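Ribulose bisphosphate carboxylase (Pyrococcus horikoshii, PDB 2D69) probably catalyses the magnesium-dependent carboxylation of ribulose 1,5-bisphosphate to two molecules of 3-phosphoglycerate, as part of an archaeal pathway that degrades AMP. Local coordinates at residues E189-T192 against F196-F199; D331-K336 against R341-V346. All blocks are in the same frame, centred on the assembly; numbering follows the deposited sequence.

In the fold
Both contacts belong to the catalytic alpha/beta barrel, and they illustrate two ways a connection is shaped: one loop touching itself, and a helix end meeting the following strand. Contact 1 lies between strand 184-186 and helix 199-217, its centre about 22 Å from that of the chain, yet every touching residue is buried, with other subunits close by. Contact 2, its centre about 10 Å from the chain's, joins helix 323-334 to strand 344-348; Leu333, Val343 and Pro345 are buried, Leu334 and Pro342 partly exposed. The centres of contact 1 and contact 2 are about 29 Å apart. Ring edges face polar groups in contact 1, whereas a backbone hydrogen bond and aliphatic side chains hold contact 2.

Contact 1. Residues E189-T192 against F196-F199; sequences ENFT and FNRF
Phe191 lays the far edge of its ring against the side-chain amide of Asn197, Phe191 CZ approaching Asn197 ND2 to 3.4 Å. The nitrogen sits near the ring plane, at the ring's edge and not over its pi face; the ring and amide planes stand 76° apart. CG of Phe191 is anti to the backbone N (chi1 -174°), which carries the ring across to the later segment.

The amide is held by others: ND2 bonds to Trp165 O and OD1 to Arg202 NH1, probably fixing its rotation beside the ring. Tyr170 stacks on Phe191.

A second, looser meeting puts Thr192 O in the plane of the Phe199 ring, 3.8 Å from Phe199 CD2 at its edge, where the ring's weakly positive rim faces the oxygen. This carbonyl, too, accepts from Arg202 NH1, so one guanidinium nitrogen serves both segments. Thr192 OG1 turns instead to Glu94 of a second subunit.

The arrangement is that of a beta-alpha loop of the RuBisCO barrel, one that carries Asp188 and Glu189, two of the predicted magnesium ligands, runs along a subunit interface and enters helix 199-217 with Arg198 at the N-cap position.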
# COMPACT_ATOMS: atom_id res chain seq x y z
N GLU A 189 -32.20 2.92 -18.30
CA GLU A 189 -32.07 2.58 -16.89
C GLU A 189 -31.82 1.10 -16.62
O GLU A 189 -31.25 0.74 -15.61
CB GLU A 189 -33.29 3.09 -16.11
CG GLU A 189 -34.61 2.31 -16.27
CD GLU A 189 -35.42 2.64 -17.52
OE1 GLU A 189 -36.44 1.92 -17.76
OE2 GLU A 189 -35.03 3.57 -18.28
N ASN A 190 -32.25 0.25 -17.53
CA ASN A 190 -31.99 -1.20 -17.46
C ASN A 190 -30.65 -1.63 -18.05
O ASN A 190 -30.23 -2.74 -17.82
CB ASN A 190 -33.08 -1.96 -18.26
CG ASN A 190 -34.47 -1.66 -17.76
OD1 ASN A 190 -34.63 -1.13 -16.65
ND2 ASN A 190 -35.48 -2.01 -18.54
N PHE A 191 -30.03 -0.78 -18.85
CA PHE A 191 -28.89 -1.17 -19.67
C PHE A 191 -27.58 -0.91 -18.95
O PHE A 191 -27.10 0.21 -18.93
CB PHE A 191 -28.96 -0.39 -20.96
CG PHE A 191 -27.94 -0.78 -21.99
CD1 PHE A 191 -26.85 0.04 -22.23
CD2 PHE A 191 -28.14 -1.87 -22.79
CE1 PHE A 191 -25.93 -0.28 -23.24
CE2 PHE A 191 -27.22 -2.22 -23.80
CZ PHE A 191 -26.11 -1.42 -24.01
N THR A 192 -27.02 -1.94 -18.31
CA THR A 192 -25.80 -1.78 -17.50
C THR A 192 -24.60 -2.45 -18.15
O THR A 192 -23.78 -1.80 -18.83
CB THR A 192 -26.04 -2.30 -16.11
OG1 THR A 192 -26.62 -3.62 -16.13
CG2 THR A 192 -27.06 -1.41 -15.38
N PHE A 196 -22.83 -9.54 -24.06
CA PHE A 196 -22.75 -9.01 -25.43
C PHE A 196 -22.44 -7.50 -25.43
O PHE A 196 -22.21 -6.91 -26.46
CB PHE A 196 -24.04 -9.31 -26.25
CG PHE A 196 -25.30 -8.93 -25.54
CD1 PHE A 196 -25.77 -7.64 -25.59
CD2 PHE A 196 -25.98 -9.88 -24.78
CE1 PHE A 196 -26.93 -7.28 -24.87
CE2 PHE A 196 -27.13 -9.55 -24.08
CZ PHE A 196 -27.61 -8.25 -24.11
N ASN A 197 -22.52 -6.87 -24.26
CA ASN A 197 -22.15 -5.45 -24.10
C ASN A 197 -21.57 -5.19 -22.72
O ASN A 197 -22.21 -4.62 -21.83
CB ASN A 197 -23.36 -4.51 -24.36
CG ASN A 197 -22.94 -3.13 -24.83
OD1 ASN A 197 -22.10 -2.51 -24.21
ND2 ASN A 197 -23.53 -2.65 -25.94
N ARG A 198 -20.32 -5.59 -22.54
CA ARG A 198 -19.63 -5.41 -21.28
C ARG A 198 -19.29 -3.95 -21.06
O ARG A 198 -18.74 -3.31 -21.96
CB ARG A 198 -18.33 -6.23 -21.23
CG ARG A 198 -18.48 -7.61 -20.66
CD ARG A 198 -17.15 -8.41 -20.43
NE ARG A 198 -16.31 -7.97 -19.31
CZ ARG A 198 -15.17 -7.29 -19.42
NH1 ARG A 198 -14.71 -6.96 -20.62
NH2 ARG A 198 -14.47 -6.97 -18.35
N PHE A 199 -19.55 -3.48 -19.84
CA PHE A 199 -19.38 -2.09 -19.50
C PHE A 199 -18.02 -1.57 -19.93
O PHE A 199 -17.92 -0.55 -20.65
CB PHE A 199 -19.60 -1.82 -17.98
CG PHE A 199 -19.63 -0.36 -17.68
CD1 PHE A 199 -18.42 0.37 -17.47
CD2 PHE A 199 -20.83 0.33 -17.76
CE1 PHE A 199 -18.44 1.76 -17.29
CE2 PHE A 199 -20.85 1.71 -17.53
CZ PHE A 199 -19.65 2.44 -17.35

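Contact 2. Residues D331-K336 against R341-V346; sequences DFLLSK and RPVFPV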
# COMPACT_ATOMS: atom_id res chain seq x y z
N ASP A 331 -38.91 24.63 -10.61
CA ASP A 331 -38.66 25.92 -9.99
C ASP A 331 -37.74 25.74 -8.79
O ASP A 331 -36.79 26.48 -8.62
CB ASP A 331 -39.97 26.60 -9.52
CG ASP A 331 -40.77 27.22 -10.68
OD1 ASP A 331 -41.88 27.74 -10.40
OD2 ASP A 331 -40.39 27.22 -11.87
N PHE A 332 -38.05 24.77 -7.95
CA PHE A 332 -37.15 24.40 -6.87
C PHE A 332 -35.77 23.99 -7.36
O PHE A 332 -34.77 24.51 -6.89
CB PHE A 332 -37.72 23.25 -6.02
CG PHE A 332 -36.66 22.61 -5.21
CD1 PHE A 332 -36.13 23.29 -4.11
CD2 PHE A 332 -36.09 21.39 -5.61
CE1 PHE A 332 -35.04 22.75 -3.41
CE2 PHE A 332 -35.03 20.83 -4.88
CZ PHE A 332 -34.51 21.52 -3.77
N LEU A 333 -35.68 23.07 -8.30
CA LEU A 333 -34.39 22.61 -8.80
C LEU A 333 -33.50 23.78 -9.24
O LEU A 333 -32.24 23.73 -9.06
CB LEU A 333 -34.53 21.61 -9.93
CG LEU A 333 -35.04 20.21 -9.48
CD1 LEU A 333 -35.23 19.36 -10.71
CD2 LEU A 333 -34.09 19.48 -8.55
N LEU A 334 -34.12 24.82 -9.80
CA LEU A 334 -33.36 25.91 -10.38
C LEU A 334 -33.23 27.10 -9.44
O LEU A 334 -32.54 28.04 -9.78
CB LEU A 334 -33.98 26.38 -11.70
CG LEU A 334 -33.89 25.44 -12.90
CD1 LEU A 334 -34.90 25.89 -13.97
CD2 LEU A 334 -32.48 25.41 -13.45
N SER A 335 -33.88 27.06 -8.28
CA SER A 335 -33.92 28.20 -7.38
C SER A 335 -32.59 28.34 -6.64
O SER A 335 -31.84 27.37 -6.47
CB SER A 335 -35.03 28.05 -6.31
OG SER A 335 -34.72 26.94 -5.48
N LYS A 336 -32.28 29.58 -6.28
CA LYS A 336 -31.20 29.91 -5.39
C LYS A 336 -31.49 29.26 -4.03
O LYS A 336 -32.59 29.33 -3.56
CB LYS A 336 -31.09 31.43 -5.28
CG LYS A 336 -29.64 31.97 -5.16
CD LYS A 336 -28.93 31.43 -3.90
CE LYS A 336 -27.55 32.12 -3.61
NZ LYS A 336 -27.14 31.94 -2.22
N ARG A 341 -25.78 24.52 -5.68
CA ARG A 341 -25.90 24.94 -7.09
C ARG A 341 -27.22 24.46 -7.70
O ARG A 341 -27.83 23.44 -7.20
CB ARG A 341 -24.70 24.39 -7.86
CG ARG A 341 -23.42 25.22 -7.75
CD ARG A 341 -22.21 24.46 -8.34
NE ARG A 341 -20.92 25.03 -8.03
CZ ARG A 341 -20.19 24.82 -6.92
NH1 ARG A 341 -20.56 23.99 -5.95
NH2 ARG A 341 -19.03 25.43 -6.80
N PRO A 342 -27.74 25.17 -8.69
CA PRO A 342 -28.99 24.70 -9.34
C PRO A 342 -28.77 23.45 -10.22
O PRO A 342 -27.69 23.23 -10.75
CB PRO A 342 -29.44 25.91 -10.19
CG PRO A 342 -28.15 26.68 -10.51
CD PRO A 342 -27.24 26.42 -9.29
N VAL A 343 -29.81 22.65 -10.34
CA VAL A 343 -29.87 21.36 -11.03
C VAL A 343 -30.73 21.45 -12.27
O VAL A 343 -31.85 22.00 -12.24
CB VAL A 343 -30.50 20.32 -10.06
CG1 VAL A 343 -30.84 18.99 -10.76
CG2 VAL A 343 -29.61 20.14 -8.79
N PHE A 344 -30.25 20.92 -13.40
CA PHE A 344 -31.06 20.79 -14.61
C PHE A 344 -32.23 19.85 -14.43
O PHE A 344 -32.03 18.68 -14.13
CB PHE A 344 -30.28 20.18 -15.72
CG PHE A 344 -29.59 21.18 -16.61
CD1 PHE A 344 -28.22 21.13 -16.76
CD2 PHE A 344 -30.31 22.08 -17.39
CE1 PHE A 344 -27.55 22.02 -17.61
CE2 PHE A 344 -29.64 22.98 -18.25
CZ PHE A 344 -28.27 22.93 -18.36
N PRO A 345 -33.44 20.31 -14.68
CA PRO A 345 -34.56 19.36 -14.89
C PRO A 345 -34.35 18.66 -16.23
O PRO A 345 -33.86 19.30 -17.17
CB PRO A 345 -35.79 20.24 -14.94
CG PRO A 345 -35.38 21.56 -14.50
CD PRO A 345 -33.89 21.70 -14.83
N VAL A 346 -34.64 17.36 -16.27
CA VAL A 346 -34.53 16.54 -17.44
C VAL A 346 -35.97 16.26 -17.85
O VAL A 346 -36.76 15.66 -17.08
CB VAL A 346 -33.83 15.19 -17.19
CG1 VAL A 346 -33.84 14.33 -18.50
CG2 VAL A 346 -32.38 15.36 -16.59
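Leu333 fits its branched end between Val343 and Pro345, while its own carbonyl grips the backbone of the opposing segment. CG lies anti to the carbonyl carbon (chi1 -72°), and the two methyls then part company. Leu333 CD2 goes to the flank of Val343, 4.0 Å from Val343 CG1, where the two side chains cross obliquely; Leu333 CD1 reaches the backbone side of Pro345, 4.2 Å from Pro345 CA. Leu333 thus occupies the hollow between these two residues, with Leu333 CB resting 3.6 Å from Val343 O, and Leu334 closes in on it from next door.

Leu334 supplies the neighbouring bump. Leu334 CD2 comes 3.7 Å from Val343 O and also meets the Pro345 ring at CD, so Leu333 and Leu334 bring different methyls to the same proline. Pro342 projects the other way, from the later segment toward the helix end, and its CB lies beside the carbonyl oxygens of both leucines.

The polar link is the bond from Val343 N to Leu333 O, 3.0 Å long and nearly straight at hydrogen (175°). The donor stands above the carbonyl plane, 40° out of it. Pro342 CA adds a bent CH...O contact to the same oxygen. One residue earlier, Phe332 O is gripped twice, by Ser335 N and by Ser335 OG, the latter at 2.8 Å.

Ala299 of helix 295-305 and Ile310 extend the apolar packing of Leu333, and Thr312 touches it as well; Arg303 binds Ser335 O and Arg341 O on either side of the turn. The whole is the return leg of a beta-alpha-beta crossover, strand 309-311 through helix 323-334 to strand 344-348, the repeating unit of the TIM barrel.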